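Side-chain contact in metagenomic carboxyl esterase MGS0156 (Uncultured organism, PDB 5D8M), which probably hydrolyses carboxylic ester bonds, as a carboxyl esterase built around a parallel beta sheet: residues A[120-125]-A[140-145]. Numbering follows the deposited sequence.
Sequences ATTLVR and HEVVAK
Val142 sets one methyl, CG1, against CG2 of Val124, the two carbons 4.0 Å apart, and this apolar touch is the heart of the contact between strand 120-123 with its loop end and helix 132-143. Both side chains leave the backbone toward the partner segment, and they run antiparallel, one alongside the other, without meeting end to end. The torsions explain which methyls are presented: in Val142, CG1 lies anti to the backbone N (chi1 167°), whereas Val124, in almost the same rotamer (177°), offers its other branch, the CG2 beside its own N. Two residues earlier on the same face, Thr122 adds a looser touch, its CG2 4.5 Å from Val142 CG1, which thus faces both strand-side residues.

The hydroxyl of Thr122 is engaged outside the contact: the methyl turns to the helix while OG1 hydrogen-bonds to Arg88 NH1 of the adjoining strand 87-92, and that strand also pairs with the backbone of Thr122 and Val124. At the C-terminal end of 140-145, Lys145 folds back so that NZ reaches Glu141 O at 3.2 Å, approaching from above the carbonyl plane, 53° out of it.

The contact illustrates how, in a topology consistent with an alpha/beta-hydrolase fold, a helix packs on the margin of the parallel sheet. Strand 120-123 is outermost within the chain, and the helix that follows it leads on to strand 151-157, on the other side of strand 87-92, so Val142 packs within a beta-alpha-beta crossover. With just 105 Å² buried over both sides and only methyl groups meeting, its chemistry implies dispersion and exclusion of water, with little directional preference.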
# COMPACT_ATOMS: atom_id res chain seq x y z
N ALA A 120 -4.41 -4.01 17.76
CA ALA A 120 -3.12 -3.39 18.11
C ALA A 120 -2.39 -2.95 16.84
O ALA A 120 -2.62 -3.51 15.76
CB ALA A 120 -2.24 -4.37 18.94
N THR A 121 -1.53 -1.94 16.95
CA THR A 121 -0.77 -1.49 15.79
C THR A 121 0.69 -1.27 16.14
O THR A 121 1.01 -0.77 17.22
CB THR A 121 -1.32 -0.16 15.19
OG1 THR A 121 -1.15 0.90 16.13
CG2 THR A 121 -2.79 -0.28 14.86
N THR A 122 1.56 -1.63 15.22
CA THR A 122 2.98 -1.35 15.32
C THR A 122 3.41 -0.70 14.01
O THR A 122 3.09 -1.20 12.96
CB THR A 122 3.80 -2.63 15.55
OG1 THR A 122 3.54 -3.13 16.86
CG2 THR A 122 5.28 -2.36 15.39
N LEU A 123 4.12 0.42 14.10
CA LEU A 123 4.69 1.04 12.92
C LEU A 123 6.17 0.64 12.74
O LEU A 123 6.99 0.85 13.62
CB LEU A 123 4.58 2.57 13.01
CG LEU A 123 5.26 3.37 11.89
CD1 LEU A 123 4.66 3.04 10.53
CD2 LEU A 123 5.12 4.87 12.18
N VAL A 124 6.50 0.11 11.58
CA VAL A 124 7.88 -0.24 11.28
C VAL A 124 8.59 0.94 10.60
O VAL A 124 8.06 1.55 9.67
CB VAL A 124 7.95 -1.49 10.38
CG1 VAL A 124 9.43 -1.81 10.01
CG2 VAL A 124 7.30 -2.66 11.10
N ARG A 125 9.76 1.31 11.11
CA ARG A 125 10.57 2.31 10.42
C ARG A 125 11.48 1.57 9.43
O ARG A 125 12.29 0.76 9.84
CB ARG A 125 11.40 3.14 11.40
CG ARG A 125 12.34 4.12 10.70
CD ARG A 125 12.97 5.11 11.68
NE ARG A 125 14.01 5.90 11.03
CZ ARG A 125 14.59 6.97 11.56
NH1 ARG A 125 14.25 7.41 12.77
NH2 ARG A 125 15.54 7.60 10.87
N HIS A 140 11.97 -8.30 9.33
CA HIS A 140 12.26 -9.56 9.98
C HIS A 140 12.63 -9.39 11.47
O HIS A 140 12.13 -10.11 12.34
CB HIS A 140 13.40 -10.27 9.24
CG HIS A 140 13.71 -11.63 9.76
ND1 HIS A 140 15.00 -12.10 9.87
CD2 HIS A 140 12.90 -12.63 10.19
CE1 HIS A 140 14.97 -13.34 10.34
NE2 HIS A 140 13.71 -13.68 10.55
N GLU A 141 13.51 -8.44 11.78
CA GLU A 141 13.94 -8.27 13.17
C GLU A 141 12.83 -7.68 14.06
O GLU A 141 12.72 -8.01 15.24
CB GLU A 141 15.18 -7.37 13.25
CG GLU A 141 16.39 -7.91 12.53
CD GLU A 141 16.84 -9.27 13.04
OE1 GLU A 141 17.33 -10.06 12.21
OE2 GLU A 141 16.72 -9.54 14.25
N VAL A 142 12.03 -6.79 13.50
CA VAL A 142 10.94 -6.18 14.26
C VAL A 142 9.90 -7.24 14.65
O VAL A 142 9.55 -7.37 15.82
CB VAL A 142 10.23 -5.04 13.46
CG1 VAL A 142 8.90 -4.66 14.14
CG2 VAL A 142 11.14 -3.82 13.35
N VAL A 143 9.41 -7.98 13.67
CA VAL A 143 8.35 -8.95 13.92
C VAL A 143 8.80 -10.04 14.90
O VAL A 143 8.01 -10.47 15.75
CB VAL A 143 7.87 -9.54 12.60
CG1 VAL A 143 6.85 -10.66 12.86
CG2 VAL A 143 7.24 -8.45 11.79
N ALA A 144 10.08 -10.41 14.82
CA ALA A 144 10.66 -11.37 15.75
C ALA A 144 10.51 -10.95 17.21
O ALA A 144 10.56 -11.81 18.09
CB ALA A 144 12.15 -11.60 15.44
N LYS A 145 10.32 -9.66 17.47
CA LYS A 145 10.24 -9.15 18.83
C LYS A 145 8.80 -8.87 19.28
O LYS A 145 8.58 -8.46 20.41
CB LYS A 145 11.08 -7.87 18.96
CG LYS A 145 12.57 -8.10 18.74
CD LYS A 145 13.33 -6.79 18.91
CE LYS A 145 14.82 -6.96 18.65
NZ LYS A 145 15.10 -7.25 17.23